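Local coordinates for protein acyl-CoA dehydrogenase FadE3 (Mycobacterium smegmatis, PDB 4IV6) that binds dihydroflavine-adenine dinucleotide as a four-subunit flavoprotein of the acyl-CoA dehydrogenase family, at residues 242-247 / 307-312; 248-253 / 324-329; 252-257 / 297-302. All blocks are in the same frame, centred on the assembly; numbering follows the deposited sequence.

Contact 1: residues 242-247 / 307-312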
# COMPACT_ATOMS: atom_id res chain seq x y z
N LEU B 242 26.53 -13.70 2.76
CA LEU B 242 25.17 -13.14 2.63
C LEU B 242 24.62 -13.09 1.19
O LEU B 242 23.43 -12.99 0.99
CB LEU B 242 25.10 -11.72 3.21
CG LEU B 242 25.25 -11.58 4.73
CD1 LEU B 242 25.44 -10.12 5.11
CD2 LEU B 242 24.05 -12.18 5.43
N GLU B 243 25.48 -13.14 0.20
CA GLU B 243 25.00 -13.30 -1.18
C GLU B 243 24.18 -14.59 -1.28
O GLU B 243 23.02 -14.57 -1.72
CB GLU B 243 26.19 -13.33 -2.13
CG GLU B 243 26.91 -11.99 -2.24
CD GLU B 243 28.12 -12.01 -3.16
OE1 GLU B 243 28.43 -13.07 -3.75
OE2 GLU B 243 28.76 -10.94 -3.31
N VAL B 244 24.76 -15.71 -0.84
CA VAL B 244 24.05 -17.00 -0.79
C VAL B 244 22.87 -16.93 0.16
O VAL B 244 21.75 -17.37 -0.16
CB VAL B 244 24.99 -18.15 -0.34
CG1 VAL B 244 24.23 -19.45 -0.23
CG2 VAL B 244 26.14 -18.32 -1.33
N GLY B 245 23.10 -16.36 1.34
CA GLY B 245 22.06 -16.32 2.36
C GLY B 245 20.82 -15.54 1.93
O GLY B 245 19.69 -15.99 2.11
N ARG B 246 21.02 -14.37 1.37
CA ARG B 246 19.90 -13.57 0.91
C ARG B 246 19.13 -14.27 -0.24
O ARG B 246 17.92 -14.24 -0.28
CB ARG B 246 20.39 -12.19 0.49
CG ARG B 246 20.76 -11.33 1.69
CD ARG B 246 21.55 -10.11 1.27
NE ARG B 246 21.73 -9.21 2.42
CZ ARG B 246 22.72 -8.32 2.55
NH1 ARG B 246 23.65 -8.19 1.65
NH2 ARG B 246 22.77 -7.57 3.62
N LEU B 247 19.86 -14.89 -1.17
CA LEU B 247 19.20 -15.63 -2.27
C LEU B 247 18.38 -16.81 -1.75
O LEU B 247 17.25 -17.03 -2.21
CB LEU B 247 20.19 -16.09 -3.33
CG LEU B 247 20.77 -14.98 -4.21
CD1 LEU B 247 21.92 -15.51 -5.05
CD2 LEU B 247 19.71 -14.33 -5.08
N GLU B 307 21.16 -15.94 -11.65
CA GLU B 307 21.99 -16.05 -12.84
C GLU B 307 23.18 -15.10 -12.75
O GLU B 307 24.28 -15.47 -13.13
CB GLU B 307 21.20 -15.69 -14.11
CG GLU B 307 20.13 -16.68 -14.49
CD GLU B 307 20.67 -17.98 -15.09
OE1 GLU B 307 21.93 -18.16 -15.23
OE2 GLU B 307 19.79 -18.83 -15.43
N LYS B 308 22.98 -13.88 -12.25
CA LYS B 308 24.12 -12.95 -12.08
C LYS B 308 25.18 -13.55 -11.15
O LYS B 308 26.38 -13.46 -11.44
CB LYS B 308 23.70 -11.60 -11.51
CG LYS B 308 23.00 -10.68 -12.48
CD LYS B 308 22.57 -9.42 -11.76
CE LYS B 308 21.56 -8.60 -12.56
NZ LYS B 308 22.12 -8.20 -13.87
N PHE B 309 24.72 -14.13 -10.04
CA PHE B 309 25.62 -14.79 -9.10
C PHE B 309 26.47 -15.78 -9.88
O PHE B 309 27.67 -15.78 -9.75
CB PHE B 309 24.82 -15.52 -8.01
CG PHE B 309 25.67 -16.29 -7.03
CD1 PHE B 309 26.13 -17.57 -7.33
CD2 PHE B 309 25.98 -15.75 -5.79
CE1 PHE B 309 26.92 -18.28 -6.41
CE2 PHE B 309 26.75 -16.46 -4.88
CZ PHE B 309 27.22 -17.72 -5.20
N ASP B 310 25.81 -16.60 -10.69
CA ASP B 310 26.43 -17.72 -11.35
C ASP B 310 27.31 -17.31 -12.52
O ASP B 310 28.29 -17.97 -12.81
CB ASP B 310 25.35 -18.68 -11.86
CG ASP B 310 25.59 -20.08 -11.44
OD1 ASP B 310 25.84 -20.32 -10.22
OD2 ASP B 310 25.58 -20.94 -12.34
N ALA B 311 26.95 -16.20 -13.18
CA ALA B 311 27.75 -15.67 -14.28
C ALA B 311 29.00 -14.97 -13.75
O ALA B 311 29.81 -14.50 -14.52
CB ALA B 311 26.91 -14.71 -15.12
N GLY B 312 29.14 -14.88 -12.44
CA GLY B 312 30.32 -14.26 -11.85
C GLY B 312 30.21 -12.76 -11.84
O GLY B 312 31.18 -12.07 -11.55
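Across this contact the backbones come nearest at Glu243 and Phe309, whose CA atoms are still 8.1 Å apart, so side chains must span the gap. Both segments belong to the C-terminal helical domain of the acyl-CoA dehydrogenase family: 242-247 lie within helix 234-270, whereas 307-312 bring helix 282-310 to its end. Gly312, with a positive phi of 81° that suits glycine, closes it in a Schellman motif. One turn before this end, Phe309 supplies most of the buried surface. With its CG anti to the backbone N (chi1 177°), the ring reaches out to the first helix and slants across three side chains placed at positions i, i+1 and i+4. Leu247 meets the inner part of the ring, its CD1 4.1 Å from Phe309 CD2, while Val244 approaches the far end, its CG2 4.1 Å from Phe309 CE2. Branched aliphatic side chains suit both places, since their methyl groups need no polar partners. Glu243 comes in at a slant, its OE1 3.9 Å from Phe309 CE2 and its carboxylate plane nearly perpendicular to the ring; its OE2 forms a salt bridge with Lys240. Met68 of helix 68-81 covers Leu247 and Phe309, Lys97 of helix 83-102 lies against Val244 and Phe309, and Ala319 of helix 316-340 packs on Leu247.

Contact 2: residues 248-253 / 324-329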
# COMPACT_ATOMS: atom_id res chain seq x y z
N GLN B 248 18.92 -17.55 -0.78
CA GLN B 248 18.17 -18.66 -0.21
C GLN B 248 16.95 -18.20 0.57
O GLN B 248 15.90 -18.81 0.49
CB GLN B 248 19.04 -19.63 0.59
CG GLN B 248 19.67 -19.05 1.85
CD GLN B 248 18.88 -19.37 3.13
OE1 GLN B 248 17.73 -19.86 3.07
NE2 GLN B 248 19.50 -19.08 4.32
N VAL B 249 17.06 -17.09 1.29
CA VAL B 249 15.90 -16.56 1.99
C VAL B 249 14.85 -16.06 1.01
O VAL B 249 13.66 -16.30 1.24
CB VAL B 249 16.29 -15.46 2.98
CG1 VAL B 249 15.05 -14.78 3.58
CG2 VAL B 249 17.16 -16.03 4.09
N ALA B 250 15.27 -15.38 -0.07
CA ALA B 250 14.34 -14.97 -1.11
C ALA B 250 13.57 -16.18 -1.68
O ALA B 250 12.37 -16.11 -1.90
CB ALA B 250 15.05 -14.22 -2.22
N ALA B 251 14.29 -17.27 -1.93
CA ALA B 251 13.68 -18.52 -2.41
C ALA B 251 12.71 -19.12 -1.41
O ALA B 251 11.68 -19.67 -1.80
CB ALA B 251 14.76 -19.54 -2.74
N ARG B 252 13.02 -19.06 -0.11
CA ARG B 252 12.05 -19.47 0.88
C ARG B 252 10.75 -18.73 0.76
O ARG B 252 9.68 -19.31 0.92
CB ARG B 252 12.54 -19.23 2.29
CG ARG B 252 13.22 -20.37 2.90
CD ARG B 252 13.44 -20.12 4.39
NE ARG B 252 14.85 -20.04 4.62
CZ ARG B 252 15.39 -19.64 5.74
NH1 ARG B 252 16.69 -19.63 5.82
NH2 ARG B 252 14.66 -19.25 6.78
N ALA B 253 10.88 -17.43 0.53
CA ALA B 253 9.74 -16.54 0.47
C ALA B 253 8.95 -16.79 -0.82
O ALA B 253 7.73 -16.84 -0.79
CB ALA B 253 10.21 -15.09 0.61
N LEU B 324 14.46 -8.70 -0.10
CA LEU B 324 13.51 -7.67 0.30
C LEU B 324 12.19 -7.82 -0.46
O LEU B 324 11.12 -7.89 0.15
CB LEU B 324 14.09 -6.28 0.04
CG LEU B 324 13.18 -5.07 0.35
CD1 LEU B 324 12.87 -5.01 1.84
CD2 LEU B 324 13.87 -3.82 -0.11
N PHE B 325 12.26 -7.89 -1.78
CA PHE B 325 11.05 -7.96 -2.56
C PHE B 325 10.27 -9.26 -2.31
O PHE B 325 9.04 -9.23 -2.15
CB PHE B 325 11.34 -7.82 -4.05
CG PHE B 325 10.10 -7.63 -4.88
CD1 PHE B 325 9.50 -6.38 -4.95
CD2 PHE B 325 9.51 -8.69 -5.54
CE1 PHE B 325 8.33 -6.20 -5.70
CE2 PHE B 325 8.34 -8.52 -6.28
CZ PHE B 325 7.76 -7.28 -6.35
N ALA B 326 10.97 -10.39 -2.31
CA ALA B 326 10.27 -11.66 -2.18
C ALA B 326 9.62 -11.81 -0.80
O ALA B 326 8.51 -12.33 -0.69
CB ALA B 326 11.22 -12.84 -2.44
N SER B 327 10.33 -11.43 0.25
CA SER B 327 9.81 -11.55 1.61
C SER B 327 8.57 -10.67 1.85
O SER B 327 7.58 -11.13 2.48
CB SER B 327 10.90 -11.27 2.65
OG SER B 327 11.35 -9.93 2.62
N GLU B 328 8.60 -9.43 1.35
CA GLU B 328 7.43 -8.53 1.48
C GLU B 328 6.27 -9.09 0.65
O GLU B 328 5.12 -9.13 1.11
CB GLU B 328 7.77 -7.11 1.02
CG GLU B 328 8.74 -6.39 1.92
CD GLU B 328 8.22 -6.13 3.32
OE1 GLU B 328 7.01 -5.95 3.50
OE2 GLU B 328 9.01 -6.09 4.27
N THR B 329 6.59 -9.56 -0.57
CA THR B 329 5.60 -10.17 -1.44
C THR B 329 4.96 -11.40 -0.79
O THR B 329 3.74 -11.54 -0.83
CB THR B 329 6.19 -10.55 -2.81
OG1 THR B 329 6.51 -9.35 -3.52
CG2 THR B 329 5.20 -11.31 -3.67
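Ala326 points its CB at helix 248-253, where it is received between Ala250 and Ala253: its CB lies 4.1 Å from Ala250 CB and 3.9 Å from Ala253 CB, and it also comes within 3.5 Å of Ala250 O. Ala253 points back the other way, its CB 3.5 Å from Ala326 O and continuing over the peptide towards Ser327 N. Methyl groups thus rest directly on the opposite main chain, which is why small residues suit this face: the segment axes approach to 7.9 Å, and their N-to-C directions differ by 26°. Near-parallel packing of this sort belongs to the helical bundle of the acyl-CoA dehydrogenase C-terminal domain, where helices 234-270 and 316-340 run the same way and helix 282-310 returns between them in the chain. Ser327, another small residue, keeps its CB 4.4 Å from Ala253 CB and turns its hydroxyl back to hydrogen bond with Lys323 O and with Asn369 of helix 369-383. Two side-chain interactions on the flanks stay within their own helix. Gln248 OE1 is gripped side-on by Arg252, one turn later, through two nitrogens: NH1, at 2.9 Å, comes in the carbonyl plane on a lone pair, while the longer bond from NE is tilted 17° from that plane. The amide carbonyl and the salt bridge of Arg252 NH2 to Glu366 probably help to offset the charge of the buried guanidinium. On the second helix Thr329 OG1 donates to Phe325 O over 2.9 Å, reaching it from the face opposite to that used by Thr329 N, and Phe325 packs against Phe325 of the second subunit.

Contact 3: residues 252-257 / 297-302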
# COMPACT_ATOMS: atom_id res chain seq x y z
N ARG B 252 13.02 -19.06 -0.11
CA ARG B 252 12.05 -19.47 0.88
C ARG B 252 10.75 -18.73 0.76
O ARG B 252 9.68 -19.31 0.92
CB ARG B 252 12.54 -19.23 2.29
CG ARG B 252 13.22 -20.37 2.90
CD ARG B 252 13.44 -20.12 4.39
NE ARG B 252 14.85 -20.04 4.62
CZ ARG B 252 15.39 -19.64 5.74
NH1 ARG B 252 16.69 -19.63 5.82
NH2 ARG B 252 14.66 -19.25 6.78
N ALA B 253 10.88 -17.43 0.53
CA ALA B 253 9.74 -16.54 0.47
C ALA B 253 8.95 -16.79 -0.82
O ALA B 253 7.73 -16.84 -0.79
CB ALA B 253 10.21 -15.09 0.61
N THR B 254 9.61 -16.99 -1.96
CA THR B 254 8.84 -17.31 -3.15
C THR B 254 8.18 -18.68 -3.04
O THR B 254 7.13 -18.89 -3.62
CB THR B 254 9.62 -17.22 -4.46
OG1 THR B 254 10.76 -18.08 -4.43
CG2 THR B 254 10.01 -15.78 -4.72
N GLY B 255 8.76 -19.59 -2.27
CA GLY B 255 8.21 -20.93 -2.08
C GLY B 255 6.96 -20.87 -1.24
O GLY B 255 5.93 -21.45 -1.61
N VAL B 256 7.03 -20.12 -0.13
CA VAL B 256 5.86 -19.92 0.72
C VAL B 256 4.74 -19.19 -0.06
O VAL B 256 3.58 -19.59 -0.02
CB VAL B 256 6.21 -19.19 2.03
CG1 VAL B 256 4.95 -18.81 2.79
CG2 VAL B 256 7.07 -20.07 2.91
N ALA B 257 5.11 -18.16 -0.81
CA ALA B 257 4.18 -17.48 -1.71
C ALA B 257 3.53 -18.42 -2.73
O ALA B 257 2.31 -18.31 -2.96
CB ALA B 257 4.87 -16.34 -2.42
N ALA B 297 6.65 -11.42 -10.59
CA ALA B 297 7.71 -10.39 -10.45
C ALA B 297 8.82 -10.85 -9.53
O ALA B 297 10.02 -10.72 -9.83
CB ALA B 297 7.11 -9.06 -9.95
N ALA B 298 8.44 -11.43 -8.40
CA ALA B 298 9.40 -11.83 -7.40
C ALA B 298 10.24 -12.99 -7.86
O ALA B 298 11.48 -13.00 -7.62
CB ALA B 298 8.68 -12.16 -6.11
N ARG B 299 9.63 -13.97 -8.55
CA ARG B 299 10.42 -15.09 -9.06
C ARG B 299 11.35 -14.63 -10.19
O ARG B 299 12.48 -15.10 -10.31
CB ARG B 299 9.53 -16.26 -9.50
CG ARG B 299 8.69 -16.87 -8.38
CD ARG B 299 8.00 -18.15 -8.87
NE ARG B 299 8.97 -19.22 -8.91
CZ ARG B 299 9.53 -19.76 -10.00
NH1 ARG B 299 9.20 -19.35 -11.20
NH2 ARG B 299 10.43 -20.74 -9.86
N SER B 300 10.88 -13.69 -11.02
CA SER B 300 11.70 -13.19 -12.12
C SER B 300 12.94 -12.49 -11.58
O SER B 300 14.07 -12.72 -12.05
CB SER B 300 10.93 -12.24 -13.04
OG SER B 300 9.86 -12.90 -13.70
N LEU B 301 12.73 -11.66 -10.56
CA LEU B 301 13.83 -10.98 -9.90
C LEU B 301 14.83 -11.99 -9.28
O LEU B 301 16.04 -11.92 -9.53
CB LEU B 301 13.28 -9.99 -8.85
CG LEU B 301 14.22 -8.91 -8.28
CD1 LEU B 301 13.44 -7.99 -7.34
CD2 LEU B 301 15.37 -9.51 -7.53
N LEU B 302 14.30 -12.95 -8.54
CA LEU B 302 15.11 -14.01 -7.94
C LEU B 302 15.98 -14.78 -8.95
O LEU B 302 17.19 -14.97 -8.73
CB LEU B 302 14.20 -14.97 -7.16
CG LEU B 302 14.87 -16.22 -6.59
CD1 LEU B 302 15.92 -15.88 -5.56
CD2 LEU B 302 13.80 -17.15 -6.02
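Thr254 packs against Ala298, Arg299 and Leu302 where two antiparallel helices of the C-terminal domain bundle, 234-270 and 282-310, meet. The segment axes are 10.2 Å apart at their closest, with N-to-C directions 152° apart, and the CA atoms are nearest at Thr254 and Arg299, 6.5 Å. Threonine is well suited here because its two branches do different work. The methyl branch, CG2, is placed anti to the carbonyl carbon and sits 4.1 Å from Ala298 CB and 4.0 Å from Arg299 CG. Alanine leaves room for that methyl group, while the arginine, crossing the threonine at about a right angle, offers the aliphatic base of its chain. The hydroxyl branch, with chi1 at 58°, lies between the backbone N and carbonyl carbon. There OG1 lies in hydrogen-bonding position to both Ala251 O and Glu76 OE2, which probably share its one proton, and is 3.6 Å from Leu302 CD2, a plain van der Waals touch.

Glu76 serves both sides, since its carboxylate also forms a salt bridge with Arg299 NE; a bend at chi3 (77°) turns the arginine's charged end off the extended course of its chain. The buried hydroxyl is therefore satisfied, and the negative charge is probably stabilised by the nearby guanidinium. Helix 68-81, which carries Glu76, thus borders this contact, helix 316-340 adjoins it through Ala326 on Thr254 and Phe325 on Ala298, and the second subunit meets helix 282-310 where its Ile388 packs on Arg299.

Following the chain from the N terminus, helix 234-270 supplies the first segment of all three contacts, in the order 242-247, 248-253 and 252-257. Helix 282-310 then turns back along it: 297-302 closes contact 3, the shortest loop, and 307-312 closes contact 1, so contact 3 is nested inside contact 1. Next comes helix 316-340, whose residues 324-329 close contact 2; its segments alternate with those of contact 1, and the two therefore cross. Contacts 2 and 3 start from overlapping residues, Arg252 and Ala253, and their centres are about 6 Å apart. Together the three tie helix 234-270 to the two helices that follow.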